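Local coordinates for protein dioxygenase (PDB 5V2D) that probably cleaves the central carbon-carbon double bond of lignin-derived stilbenes with molecular oxygen, using a non-haem iron at the axis of a beta-propeller, at residues Asp68-Pro73 against Ala111-Gly116; Ala345-Trp350 against Pro365-Pro370; Val97-Arg102 against Ile484-Arg489; Gly178-Ala183 against Gly222-Glu227. All blocks are in the same frame, centred on the assembly; numbering follows the deposited sequence.

Overall arrangement
From the N terminus, Asp68-Pro73 opens contact 1, and Val97-Arg102 opens contact 3 before Ala111-Gly116 closes the first; these two therefore cross, and they touch through a salt bridge between Asp68 and Arg101. Contact 4 (Gly178-Ala183 with Gly222-Glu227) and then contact 2 (Ala345-Trp350 with Pro365-Pro370) open and close in series, both nested inside the loop of about 380 residues that contact 3 finishes at Ile484-Arg489. In the seven-bladed propeller of this family, contact 3 joins two blades from distant ends of the chain. Contacts 4 and 2 fix connections running between blades, and contact 1 sets a surface loop on a short helix.

Contact 1: Asp68-Pro73 against Ala111-Gly116; sequences DPQYPP and AQRREG
Gln112 meets Tyr71 at the margin of its ring: the amide oxygen OE1 lies at the edge, in the ring plane, 3.6 Å from CD2, while the two side chains slide past each other in opposite directions. Asn120 holds Gln112 NE2. Next comes Arg113, whose CG stands anti to its carbonyl carbon (chi1 -74°) and whose chain runs extended to NE, long enough to cross Gln70 at about a right angle. Its NE and NH2 take the single Gln70 OE1 side-on, at 2.8 and 2.9 Å, with the oxygen almost in the guanidinium plane; NH2 also forms a salt bridge with Glu42. A leucine here would probably leave Gln70 OE1 without either donor and take one salt-bridge partner from Glu42. Gly116, at positive phi, is the C-prime residue of the Schellman motif that ends the helix; a CB here would press on the preceding carbonyl oxygen, so glycine suits. Its CA lies 3.5 Å from Tyr71 OH while its carbonyl carbon sits over one ring face, offset toward the rim. The loop after strand 60-67 thus rests on the last turn of helix 107-115, and Tyr103 of strand 96-103 touches both Gln70 and Arg113.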
loop_
_atom_site.group_PDB
_atom_site.type_symbol
_atom_site.label_atom_id
_atom_site.label_comp_id
_atom_site.label_asym_id
_atom_site.label_seq_id
_atom_site.Cartn_x
_atom_site.Cartn_y
_atom_site.Cartn_z
ATOM N N ASP A 68 -4.206 -11.403 -5.430
ATOM C CA ASP A 68 -5.213 -12.127 -6.183
ATOM C C ASP A 68 -4.819 -13.637 -6.169
ATOM O O ASP A 68 -4.082 -14.109 -7.036
ATOM C CB ASP A 68 -5.308 -11.583 -7.591
ATOM C CG ASP A 68 -6.616 -11.986 -8.318
ATOM O OD1 ASP A 68 -6.800 -11.480 -9.443
ATOM O OD2 ASP A 68 -7.504 -12.738 -7.761
ATOM N N PRO A 69 -5.235 -14.373 -5.163
ATOM C CA PRO A 69 -4.636 -15.742 -4.930
ATOM C C PRO A 69 -4.866 -16.670 -6.037
ATOM O O PRO A 69 -5.975 -16.831 -6.499
ATOM C CB PRO A 69 -5.280 -16.268 -3.646
ATOM C CG PRO A 69 -6.307 -15.287 -3.324
ATOM C CD PRO A 69 -6.265 -14.033 -4.179
ATOM N N GLN A 70 -3.776 -17.300 -6.524
ATOM C CA GLN A 70 -3.863 -18.193 -7.631
ATOM C C GLN A 70 -4.684 -19.416 -7.262
ATOM O O GLN A 70 -5.422 -19.931 -8.111
ATOM C CB GLN A 70 -2.481 -18.657 -8.068
ATOM C CG GLN A 70 -2.443 -19.707 -9.172
ATOM C CD GLN A 70 -2.778 -19.140 -10.504
ATOM O OE1 GLN A 70 -1.895 -18.831 -11.284
ATOM N NE2 GLN A 70 -4.115 -18.988 -10.775
ATOM N N TYR A 71 -4.540 -19.897 -6.046
ATOM C CA TYR A 71 -5.317 -21.055 -5.574
ATOM C C TYR A 71 -6.056 -20.820 -4.271
ATOM O O TYR A 71 -5.633 -19.989 -3.458
ATOM C CB TYR A 71 -4.359 -22.242 -5.340
ATOM C CG TYR A 71 -3.782 -22.830 -6.610
ATOM C CD1 TYR A 71 -4.520 -23.612 -7.451
ATOM C CD2 TYR A 71 -2.466 -22.522 -6.990
ATOM C CE1 TYR A 71 -3.995 -24.133 -8.624
ATOM C CE2 TYR A 71 -1.921 -22.992 -8.172
ATOM C CZ TYR A 71 -2.673 -23.815 -8.994
ATOM O OH TYR A 71 -2.064 -24.292 -10.122
ATOM N N PRO A 72 -7.072 -21.595 -3.996
ATOM C CA PRO A 72 -7.639 -21.528 -2.648
ATOM C C PRO A 72 -6.617 -21.848 -1.566
ATOM O O PRO A 72 -5.805 -22.777 -1.749
ATOM C CB PRO A 72 -8.744 -22.614 -2.629
ATOM C CG PRO A 72 -9.025 -22.891 -4.047
ATOM C CD PRO A 72 -7.704 -22.610 -4.846
ATOM N N PRO A 73 -6.621 -21.114 -0.455
ATOM C CA PRO A 73 -5.531 -21.319 0.514
ATOM C C PRO A 73 -5.574 -22.729 1.122
ATOM O O PRO A 73 -6.669 -23.268 1.434
ATOM C CB PRO A 73 -5.791 -20.270 1.561
ATOM C CG PRO A 73 -7.305 -19.954 1.394
ATOM C CD PRO A 73 -7.457 -19.973 -0.087
ATOM N N ALA A 111 5.941 -22.499 -7.586
ATOM C CA ALA A 111 5.866 -23.762 -6.874
ATOM C C ALA A 111 4.390 -24.242 -6.761
ATOM O O ALA A 111 4.076 -25.413 -6.928
ATOM C CB ALA A 111 6.560 -23.688 -5.516
ATOM N N GLN A 112 3.490 -23.319 -6.459
ATOM C CA GLN A 112 2.071 -23.690 -6.379
ATOM C C GLN A 112 1.569 -24.149 -7.712
ATOM O O GLN A 112 0.835 -25.156 -7.765
ATOM C CB GLN A 112 1.208 -22.514 -5.841
ATOM C CG GLN A 112 1.534 -22.123 -4.415
ATOM C CD GLN A 112 0.488 -21.211 -3.772
ATOM O OE1 GLN A 112 -0.533 -20.924 -4.431
ATOM N NE2 GLN A 112 0.632 -20.915 -2.434
ATOM N N ARG A 113 1.957 -23.476 -8.787
ATOM C CA ARG A 113 1.545 -23.913 -10.114
ATOM C C ARG A 113 2.137 -25.320 -10.455
ATOM O O ARG A 113 1.489 -26.122 -11.073
ATOM C CB ARG A 113 1.961 -22.943 -11.198
ATOM C CG ARG A 113 1.084 -21.659 -11.201
ATOM C CD ARG A 113 1.459 -20.791 -12.333
ATOM N NE ARG A 113 0.559 -19.663 -12.464
ATOM C CZ ARG A 113 0.529 -18.852 -13.511
ATOM N NH1 ARG A 113 1.493 -18.872 -14.468
ATOM N NH2 ARG A 113 -0.421 -17.898 -13.561
ATOM N N ARG A 114 3.321 -25.584 -10.004
ATOM C CA ARG A 114 3.943 -26.912 -10.219
ATOM C C ARG A 114 3.147 -28.003 -9.530
ATOM O O ARG A 114 2.893 -29.009 -10.120
ATOM C CB ARG A 114 5.361 -26.880 -9.674
ATOM C CG ARG A 114 6.201 -28.157 -9.895
ATOM C CD ARG A 114 7.495 -28.050 -9.070
ATOM N NE ARG A 114 7.203 -28.321 -7.658
ATOM C CZ ARG A 114 7.617 -27.580 -6.635
ATOM N NH1 ARG A 114 8.437 -26.510 -6.799
ATOM N NH2 ARG A 114 7.270 -27.942 -5.394
ATOM N N GLU A 115 2.702 -27.788 -8.310
ATOM C CA GLU A 115 1.905 -28.750 -7.626
ATOM C C GLU A 115 0.420 -28.666 -7.891
ATOM O O GLU A 115 -0.278 -29.557 -7.509
ATOM C CB GLU A 115 2.120 -28.671 -6.142
ATOM C CG GLU A 115 3.601 -28.798 -5.729
ATOM C CD GLU A 115 4.227 -30.154 -6.124
ATOM O OE1 GLU A 115 3.454 -31.140 -6.115
ATOM O OE2 GLU A 115 5.438 -30.218 -6.389
ATOM N N GLY A 116 -0.082 -27.579 -8.473
ATOM C CA GLY A 116 -1.489 -27.511 -8.745
ATOM C C GLY A 116 -2.322 -27.155 -7.541
ATOM O O GLY A 116 -3.504 -27.501 -7.525
HETATM O O HOH W 1 -2.265 -19.061 -4.331
#

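Contact 2: Ala345-Trp350 against Pro365-Pro370; sequences ACLMRW and PLTDYP
Leu366 lays its isobutyl group along the strand opposite: CD1 is 3.9 Å from CD2 of Leu347, and CG packs against the backbone of Met348 and Arg349. A branched apolar side chain fits here because Leu347 and the aliphatic start of Arg349 flank it, the guanidinium of Arg349 being drawn off to Asp318. In the backbone, Leu366 N donates an almost straight bond to Leu347 O (2.8 Å, 173° at the hydrogen). Strand 345-353 belongs to a four-stranded antiparallel sheet, one blade of the propeller, and residues 365-370 carry the chain from its edge strand 364-365 toward strand 371-375 of another blade. Met348 and Pro365 form a non-hydrogen-bonded antiparallel pair; their side chains diverge, but the methionine bends so that CE returns to the Pro365 backbone, a tight fit 3.1 Å from its N. Past this pair a side chain takes over. With OG1 of Thr367 set between its backbone N and carbonyl carbon (chi1 65°), the hydroxyl accepts from Leu347 N at 3.0 Å and donates to Tyr369 O at 2.8 Å, in the carbonyl plane on a lone pair. Tyr369 O also receives a CA-H...O contact from Cys346 CA, 3.4 Å away.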
loop_
_atom_site.group_PDB
_atom_site.type_symbol
_atom_site.label_atom_id
_atom_site.label_comp_id
_atom_site.label_asym_id
_atom_site.label_seq_id
_atom_site.Cartn_x
_atom_site.Cartn_y
_atom_site.Cartn_z
ATOM N N ALA A 345 -10.639 7.644 13.785
ATOM C CA ALA A 345 -9.557 7.784 12.827
ATOM C C ALA A 345 -9.743 9.155 12.139
ATOM O O ALA A 345 -10.850 9.594 11.875
ATOM C CB ALA A 345 -9.586 6.648 11.810
ATOM N N CYS A 346 -8.647 9.800 11.839
ATOM C CA CYS A 346 -8.645 10.977 10.997
ATOM C C CYS A 346 -7.200 11.207 10.506
ATOM O O CYS A 346 -6.278 10.548 10.990
ATOM C CB CYS A 346 -9.199 12.205 11.842
ATOM S SG CYS A 346 -8.058 12.665 13.178
ATOM N N LEU A 347 -7.038 12.090 9.534
ATOM C CA LEU A 347 -5.733 12.556 9.101
ATOM C C LEU A 347 -5.125 13.430 10.197
ATOM O O LEU A 347 -5.790 14.338 10.712
ATOM C CB LEU A 347 -5.829 13.348 7.772
ATOM C CG LEU A 347 -4.475 13.619 7.102
ATOM C CD1 LEU A 347 -3.830 12.372 6.492
ATOM C CD2 LEU A 347 -4.670 14.677 6.061
ATOM N N MET A 348 -3.871 13.163 10.550
ATOM C CA MET A 348 -3.147 13.903 11.576
ATOM C C MET A 348 -1.781 14.356 11.152
ATOM O O MET A 348 -1.166 13.799 10.229
ATOM C CB MET A 348 -2.989 13.015 12.812
ATOM C CG MET A 348 -4.282 12.398 13.211
ATOM S SD MET A 348 -4.746 12.265 14.905
ATOM C CE MET A 348 -5.007 13.925 15.171
ATOM N N ARG A 349 -1.283 15.385 11.841
ATOM C CA ARG A 349 0.068 15.868 11.653
ATOM C C ARG A 349 0.818 15.571 12.938
ATOM O O ARG A 349 0.406 16.016 14.020
ATOM C CB ARG A 349 0.134 17.341 11.385
ATOM C CG ARG A 349 1.566 17.896 11.333
ATOM C CD ARG A 349 1.637 19.275 10.655
ATOM N NE ARG A 349 1.417 19.100 9.214
ATOM C CZ ARG A 349 1.374 20.057 8.310
ATOM N NH1 ARG A 349 1.638 21.330 8.701
ATOM N NH2 ARG A 349 1.188 19.736 7.028
ATOM N N TRP A 350 1.933 14.872 12.809
ATOM C CA TRP A 350 2.895 14.722 13.908
ATOM C C TRP A 350 4.013 15.752 13.722
ATOM O O TRP A 350 4.472 15.993 12.600
ATOM C CB TRP A 350 3.536 13.354 13.841
ATOM C CG TRP A 350 2.620 12.222 13.966
ATOM C CD1 TRP A 350 2.073 11.541 12.957
ATOM C CD2 TRP A 350 2.282 11.526 15.162
ATOM N NE1 TRP A 350 1.330 10.486 13.445
ATOM C CE2 TRP A 350 1.478 10.435 14.796
ATOM C CE3 TRP A 350 2.558 11.729 16.521
ATOM C CZ2 TRP A 350 0.910 9.576 15.713
ATOM C CZ3 TRP A 350 1.967 10.859 17.446
ATOM C CH2 TRP A 350 1.185 9.806 17.045
ATOM N N PRO A 365 -5.084 16.999 14.614
ATOM C CA PRO A 365 -5.940 16.654 13.482
ATOM C C PRO A 365 -5.870 17.615 12.336
ATOM O O PRO A 365 -5.767 18.804 12.518
ATOM C CB PRO A 365 -7.379 16.621 14.084
ATOM C CG PRO A 365 -7.321 17.361 15.369
ATOM C CD PRO A 365 -5.857 17.366 15.826
ATOM N N LEU A 366 -5.887 17.075 11.130
ATOM C CA LEU A 366 -5.985 17.834 9.928
ATOM C C LEU A 366 -7.335 17.622 9.237
ATOM O O LEU A 366 -7.656 18.357 8.321
ATOM C CB LEU A 366 -4.880 17.384 8.987
ATOM C CG LEU A 366 -3.453 17.544 9.399
ATOM C CD1 LEU A 366 -2.496 16.977 8.360
ATOM C CD2 LEU A 366 -3.156 19.062 9.570
ATOM N N THR A 367 -8.055 16.553 9.580
ATOM C CA THR A 367 -9.414 16.372 9.092
ATOM C C THR A 367 -10.207 15.959 10.303
ATOM O O THR A 367 -9.669 15.537 11.345
ATOM C CB THR A 367 -9.560 15.189 8.038
ATOM O OG1 THR A 367 -9.277 13.863 8.600
ATOM C CG2 THR A 367 -8.725 15.459 6.795
ATOM N N ASP A 368 -11.502 16.023 10.188
ATOM C CA ASP A 368 -12.346 15.481 11.246
ATOM C C ASP A 368 -13.101 14.256 10.725
ATOM O O ASP A 368 -14.126 13.913 11.269
ATOM C CB ASP A 368 -13.274 16.573 11.764
ATOM C CG ASP A 368 -14.262 17.047 10.728
ATOM O OD1 ASP A 368 -14.173 16.677 9.510
ATOM O OD2 ASP A 368 -15.178 17.789 11.134
ATOM N N TYR A 369 -12.614 13.622 9.658
ATOM C CA TYR A 369 -13.243 12.409 9.119
ATOM C C TYR A 369 -12.162 11.342 8.899
ATOM O O TYR A 369 -11.010 11.683 8.645
ATOM C CB TYR A 369 -14.006 12.683 7.791
ATOM C CG TYR A 369 -13.188 13.401 6.739
ATOM C CD1 TYR A 369 -13.245 14.773 6.594
ATOM C CD2 TYR A 369 -12.345 12.677 5.861
ATOM C CE1 TYR A 369 -12.519 15.429 5.580
ATOM C CE2 TYR A 369 -11.572 13.326 4.913
ATOM C CZ TYR A 369 -11.681 14.688 4.754
ATOM O OH TYR A 369 -10.915 15.298 3.781
ATOM N N PRO A 370 -12.546 10.076 9.000
ATOM C CA PRO A 370 -11.562 8.993 8.694
ATOM C C PRO A 370 -11.296 8.923 7.206
ATOM O O PRO A 370 -12.175 9.175 6.351
ATOM C CB PRO A 370 -12.266 7.701 9.137
ATOM C CG PRO A 370 -13.747 8.033 9.205
ATOM C CD PRO A 370 -13.874 9.547 9.426
#

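Contact 3: Val97-Arg102 against Ile484-Arg489; sequences VSLRRR and IRIPFR
Strand residues 97-101 and the run 484-488 travel in nearly the same direction, 29° apart, with nearest CA atoms 7.8 Å from each other at Val97 and Ile484. No hydrogen bond crosses that spacing; side chains fill it where two blades of the beta-propeller pack, that of strand 96-103 against that of strand 482-486. At one end Val97 CG2 meets Ile484 CD1 at 3.8 Å, the two side chains crossing at about a right angle. Beta-branched residues suit such a buried site, and Leu468 and Val470 of the neighbouring strand 465-472 also touch Ile484. Leu99 sends CD2 to Ile486 CG2 (4.1 Å) and also to Phe488 CZ (3.9 Å), the phenylalanine coming from the opposite direction. With CG placed between its backbone N and carbonyl carbon (chi1 64°), Phe488 turns its ring toward the first strand, and Ile486 CG2 lies over the centre of one ring face. Arg101 uses its extended aliphatic chain as apolar cover, while its charged end reaches on to Ile41 O through NH1 and to Asp68 through NH2. Along that chain, CD stands at the edge of the Phe488 ring, near its plane, 4.0 Å from CE1.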
loop_
_atom_site.group_PDB
_atom_site.type_symbol
_atom_site.label_atom_id
_atom_site.label_comp_id
_atom_site.label_asym_id
_atom_site.label_seq_id
_atom_site.Cartn_x
_atom_site.Cartn_y
_atom_site.Cartn_z
ATOM N N VAL A 97 -6.514 4.147 -24.133
ATOM C CA VAL A 97 -6.012 3.419 -22.940
ATOM C C VAL A 97 -6.045 1.932 -23.268
ATOM O O VAL A 97 -7.042 1.432 -23.848
ATOM C CB VAL A 97 -6.841 3.690 -21.691
ATOM C CG1 VAL A 97 -6.150 3.113 -20.498
ATOM C CG2 VAL A 97 -6.969 5.159 -21.466
ATOM N N SER A 98 -4.960 1.265 -22.944
ATOM C CA SER A 98 -4.894 -0.201 -23.008
ATOM C C SER A 98 -4.555 -0.802 -21.633
ATOM O O SER A 98 -4.154 -0.062 -20.740
ATOM C CB SER A 98 -3.886 -0.634 -24.044
ATOM O OG SER A 98 -2.604 -0.167 -23.670
ATOM N N LEU A 99 -4.786 -2.109 -21.470
ATOM C CA LEU A 99 -4.581 -2.747 -20.164
ATOM C C LEU A 99 -3.824 -4.053 -20.388
ATOM O O LEU A 99 -4.123 -4.829 -21.323
ATOM C CB LEU A 99 -5.881 -3.050 -19.510
ATOM C CG LEU A 99 -5.878 -3.916 -18.257
ATOM C CD1 LEU A 99 -5.133 -3.309 -17.098
ATOM C CD2 LEU A 99 -7.342 -4.173 -17.925
ATOM N N ARG A 100 -2.829 -4.243 -19.537
ATOM C CA ARG A 100 -2.222 -5.560 -19.324
ATOM C C ARG A 100 -2.229 -5.902 -17.878
ATOM O O ARG A 100 -2.008 -5.047 -17.065
ATOM C CB ARG A 100 -0.789 -5.469 -19.708
ATOM C CG ARG A 100 -0.536 -5.724 -21.077
ATOM C CD ARG A 100 0.744 -6.666 -20.931
ATOM N NE ARG A 100 0.946 -7.561 -22.069
ATOM C CZ ARG A 100 1.271 -7.087 -23.257
ATOM N NH1 ARG A 100 1.472 -5.758 -23.474
ATOM N NH2 ARG A 100 1.414 -7.957 -24.234
ATOM N N ARG A 101 -2.510 -7.177 -17.564
ATOM C CA ARG A 101 -2.633 -7.617 -16.180
ATOM C C ARG A 101 -1.920 -8.973 -16.121
ATOM O O ARG A 101 -2.291 -9.870 -16.907
ATOM C CB ARG A 101 -4.060 -7.722 -15.771
ATOM C CG ARG A 101 -4.278 -8.014 -14.292
ATOM C CD ARG A 101 -5.739 -7.753 -13.901
ATOM N NE ARG A 101 -5.967 -7.829 -12.459
ATOM C CZ ARG A 101 -6.534 -8.786 -11.774
ATOM N NH1 ARG A 101 -6.903 -9.938 -12.341
ATOM N NH2 ARG A 101 -6.676 -8.601 -10.450
ATOM N N ARG A 102 -0.940 -9.100 -15.253
ATOM C CA ARG A 102 -0.105 -10.319 -15.168
ATOM C C ARG A 102 0.314 -10.583 -13.708
ATOM O O ARG A 102 0.593 -9.642 -12.959
ATOM C CB ARG A 102 1.208 -10.224 -16.003
ATOM C CG ARG A 102 1.104 -10.043 -17.510
ATOM C CD ARG A 102 0.513 -11.298 -18.203
ATOM N NE ARG A 102 0.546 -11.485 -19.664
ATOM C CZ ARG A 102 -0.424 -11.193 -20.549
ATOM N NH1 ARG A 102 -1.520 -10.554 -20.210
ATOM N NH2 ARG A 102 -0.262 -11.514 -21.827
ATOM N N ILE A 484 -13.222 5.097 -17.986
ATOM C CA ILE A 484 -12.629 4.061 -18.835
ATOM C C ILE A 484 -13.202 2.705 -18.428
ATOM O O ILE A 484 -12.945 2.226 -17.312
ATOM C CB ILE A 484 -11.107 4.116 -18.724
ATOM C CG1 ILE A 484 -10.608 5.508 -19.131
ATOM C CG2 ILE A 484 -10.468 3.045 -19.536
ATOM C CD1 ILE A 484 -9.244 5.755 -18.455
ATOM N N ARG A 485 -14.011 2.091 -19.311
ATOM C CA ARG A 485 -14.744 0.893 -18.919
ATOM C C ARG A 485 -13.787 -0.307 -19.066
ATOM O O ARG A 485 -13.014 -0.359 -20.000
ATOM C CB ARG A 485 -15.957 0.664 -19.788
ATOM C CG ARG A 485 -17.072 1.678 -19.589
ATOM C CD ARG A 485 -18.350 1.164 -20.321
ATOM N NE ARG A 485 -19.295 2.275 -20.394
ATOM C CZ ARG A 485 -19.413 3.149 -21.385
ATOM N NH1 ARG A 485 -18.703 3.039 -22.499
ATOM N NH2 ARG A 485 -20.331 4.106 -21.284
ATOM N N ILE A 486 -13.811 -1.179 -18.097
ATOM C CA ILE A 486 -12.973 -2.411 -18.082
ATOM C C ILE A 486 -13.961 -3.538 -18.255
ATOM O O ILE A 486 -14.967 -3.599 -17.552
ATOM C CB ILE A 486 -12.213 -2.506 -16.767
ATOM C CG1 ILE A 486 -11.314 -1.279 -16.637
ATOM C CG2 ILE A 486 -11.262 -3.704 -16.807
ATOM C CD1 ILE A 486 -11.035 -0.916 -15.247
ATOM N N PRO A 487 -13.682 -4.478 -19.170
ATOM C CA PRO A 487 -14.644 -5.499 -19.477
ATOM C C PRO A 487 -14.725 -6.673 -18.496
ATOM O O PRO A 487 -15.461 -7.647 -18.732
ATOM C CB PRO A 487 -14.152 -5.985 -20.820
ATOM C CG PRO A 487 -12.720 -5.708 -20.836
ATOM C CD PRO A 487 -12.586 -4.428 -20.135
ATOM N N PHE A 488 -13.954 -6.602 -17.439
ATOM C CA PHE A 488 -14.009 -7.548 -16.346
ATOM C C PHE A 488 -13.798 -6.837 -15.053
ATOM O O PHE A 488 -13.256 -5.759 -15.033
ATOM C CB PHE A 488 -12.974 -8.743 -16.526
ATOM C CG PHE A 488 -11.535 -8.310 -16.513
ATOM C CD1 PHE A 488 -10.841 -8.237 -15.350
ATOM C CD2 PHE A 488 -10.873 -8.022 -17.677
ATOM C CE1 PHE A 488 -9.466 -7.819 -15.323
ATOM C CE2 PHE A 488 -9.547 -7.523 -17.661
ATOM C CZ PHE A 488 -8.867 -7.443 -16.470
ATOM N N ARG A 489 -14.267 -7.459 -13.989
ATOM C CA ARG A 489 -14.140 -6.930 -12.631
ATOM C C ARG A 489 -12.676 -6.966 -12.107
ATOM O O ARG A 489 -12.015 -8.017 -12.098
ATOM C CB ARG A 489 -14.975 -7.765 -11.658
ATOM C CG ARG A 489 -14.904 -7.318 -10.207
ATOM C CD ARG A 489 -15.713 -8.303 -9.342
ATOM N NE ARG A 489 -15.203 -9.652 -9.461
ATOM C CZ ARG A 489 -14.243 -10.167 -8.700
ATOM N NH1 ARG A 489 -13.718 -9.532 -7.623
ATOM N NH2 ARG A 489 -13.874 -11.444 -8.987
#

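Contact 4: Gly178-Ala183 against Gly222-Glu227; sequences GQIKSA and GKLLHE
Gln179 carries this contact, its side chain sliding past Leu224 in the opposite direction to reach the backbone at the start of strand 224-231. That strand lies at an edge of its four-stranded sheet, a propeller blade, and residues 178-183 belong to the connection arriving from the blade before. Two hydrogen bonds use both ends of the amide. OE1 accepts from Leu224 N (2.8 Å, 167° at the hydrogen), the donor 41° out of the carbonyl plane, and NE2 donates to Gly222 O, also at 2.8 Å. NE2 has a second acceptor in Phe176 O. Glycine suits position 222 because its positive phi would press a side chain against the preceding carbonyl. A leucine in place of Gln179 would probably leave Leu224 N and Gly222 O without these partners and let the connecting loop shift. Apolar contact is lighter: Leu224, its CG anti to its backbone N (chi1 -175°), lays CD2 beside Gln179 CB at 4.1 Å, and its CD1 faces Ile180 CD1. Leu225 and His226 make a classic beta bulge opposite Glu217. A water completes the link, donating to Gln179 O (2.7 Å) and Glu227 OE2 (2.9 Å) while accepting from Lys181 N (2.9 Å).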
loop_
_atom_site.group_PDB
_atom_site.type_symbol
_atom_site.label_atom_id
_atom_site.label_comp_id
_atom_site.label_asym_id
_atom_site.label_seq_id
_atom_site.Cartn_x
_atom_site.Cartn_y
_atom_site.Cartn_z
ATOM N N GLY A 178 23.349 -6.793 -6.008
ATOM C CA GLY A 178 23.940 -7.313 -4.803
ATOM C C GLY A 178 24.210 -6.356 -3.694
ATOM O O GLY A 178 24.788 -6.757 -2.720
ATOM N N GLN A 179 23.754 -5.108 -3.752
ATOM C CA GLN A 179 24.117 -4.121 -2.733
ATOM C C GLN A 179 23.297 -4.136 -1.469
ATOM O O GLN A 179 23.714 -3.565 -0.461
ATOM C CB GLN A 179 24.092 -2.702 -3.313
ATOM C CG GLN A 179 25.038 -2.450 -4.472
ATOM C CD GLN A 179 24.734 -1.178 -5.232
ATOM O OE1 GLN A 179 25.366 -0.136 -5.022
ATOM N NE2 GLN A 179 23.697 -1.232 -6.079
ATOM N N ILE A 180 22.110 -4.748 -1.507
ATOM C CA ILE A 180 21.153 -4.658 -0.369
ATOM C C ILE A 180 21.343 -5.938 0.411
ATOM O O ILE A 180 21.120 -6.974 -0.126
ATOM C CB ILE A 180 19.682 -4.498 -0.849
ATOM C CG1 ILE A 180 19.520 -3.183 -1.569
ATOM C CG2 ILE A 180 18.732 -4.642 0.310
ATOM C CD1 ILE A 180 19.632 -1.944 -0.744
ATOM N N LYS A 181 21.741 -5.851 1.667
ATOM C CA LYS A 181 22.065 -7.019 2.428
ATOM C C LYS A 181 21.034 -7.302 3.512
ATOM O O LYS A 181 21.260 -8.183 4.305
ATOM C CB LYS A 181 23.445 -6.837 3.134
ATOM C CG LYS A 181 24.608 -6.500 2.249
ATOM C CD LYS A 181 24.778 -7.475 1.131
ATOM C CE LYS A 181 26.119 -7.292 0.424
ATOM N NZ LYS A 181 26.177 -8.339 -0.665
ATOM N N SER A 182 19.946 -6.564 3.609
ATOM C CA SER A 182 18.912 -6.874 4.568
ATOM C C SER A 182 18.140 -8.058 4.061
ATOM O O SER A 182 18.122 -8.359 2.899
ATOM C CB SER A 182 17.942 -5.699 4.757
ATOM O OG SER A 182 17.637 -5.148 3.513
ATOM N N ALA A 183 17.454 -8.699 4.988
ATOM C CA ALA A 183 16.591 -9.840 4.646
ATOM C C ALA A 183 15.320 -9.389 3.952
ATOM O O ALA A 183 14.715 -10.187 3.280
ATOM C CB ALA A 183 16.232 -10.645 5.918
ATOM N N GLY A 222 20.648 3.028 -9.788
ATOM C CA GLY A 222 20.764 1.806 -8.990
ATOM C C GLY A 222 21.930 1.685 -8.058
ATOM O O GLY A 222 22.152 0.657 -7.417
ATOM N N LYS A 223 22.622 2.762 -7.861
ATOM C CA LYS A 223 23.806 2.726 -7.035
ATOM C C LYS A 223 23.427 3.017 -5.599
ATOM O O LYS A 223 22.696 3.985 -5.327
ATOM C CB LYS A 223 24.857 3.686 -7.641
ATOM C CG LYS A 223 25.800 4.267 -6.648
ATOM C CD LYS A 223 26.807 3.286 -6.108
ATOM C CE LYS A 223 28.057 4.189 -5.808
ATOM N NZ LYS A 223 29.096 3.554 -4.987
ATOM N N LEU A 224 23.910 2.207 -4.653
ATOM C CA LEU A 224 23.654 2.461 -3.233
ATOM C C LEU A 224 24.481 3.617 -2.751
ATOM O O LEU A 224 25.697 3.513 -2.736
ATOM C CB LEU A 224 23.851 1.256 -2.381
ATOM C CG LEU A 224 23.518 1.346 -0.916
ATOM C CD1 LEU A 224 22.057 1.693 -0.679
ATOM C CD2 LEU A 224 23.830 0.023 -0.221
ATOM N N LEU A 225 23.832 4.738 -2.384
ATOM C CA LEU A 225 24.551 5.933 -1.967
ATOM C C LEU A 225 24.790 6.021 -0.498
ATOM O O LEU A 225 25.780 6.632 -0.081
ATOM C CB LEU A 225 23.814 7.171 -2.401
ATOM C CG LEU A 225 23.513 7.280 -3.909
ATOM C CD1 LEU A 225 22.557 8.415 -4.207
ATOM C CD2 LEU A 225 24.803 7.499 -4.694
ATOM N N HIS A 226 23.931 5.420 0.334
ATOM C CA HIS A 226 24.050 5.564 1.756
ATOM C C HIS A 226 23.142 4.492 2.393
ATOM O O HIS A 226 22.073 4.173 1.864
ATOM C CB HIS A 226 23.584 6.971 2.207
ATOM C CG HIS A 226 23.951 7.285 3.636
ATOM N ND1 HIS A 226 25.214 7.091 4.176
ATOM C CD2 HIS A 226 23.176 7.706 4.646
ATOM C CE1 HIS A 226 25.192 7.382 5.460
ATOM N NE2 HIS A 226 23.985 7.840 5.753
ATOM N N GLU A 227 23.550 3.978 3.518
ATOM C CA GLU A 227 22.753 3.104 4.323
ATOM C C GLU A 227 22.982 3.414 5.785
ATOM O O GLU A 227 24.033 3.939 6.158
ATOM C CB GLU A 227 23.053 1.660 3.998
ATOM C CG GLU A 227 24.477 1.186 4.268
ATOM C CD GLU A 227 24.686 -0.241 3.777
ATOM O OE1 GLU A 227 25.757 -0.460 3.260
ATOM O OE2 GLU A 227 23.781 -1.102 3.844
HETATM O O HOH W 2 23.133 -3.318 2.135
#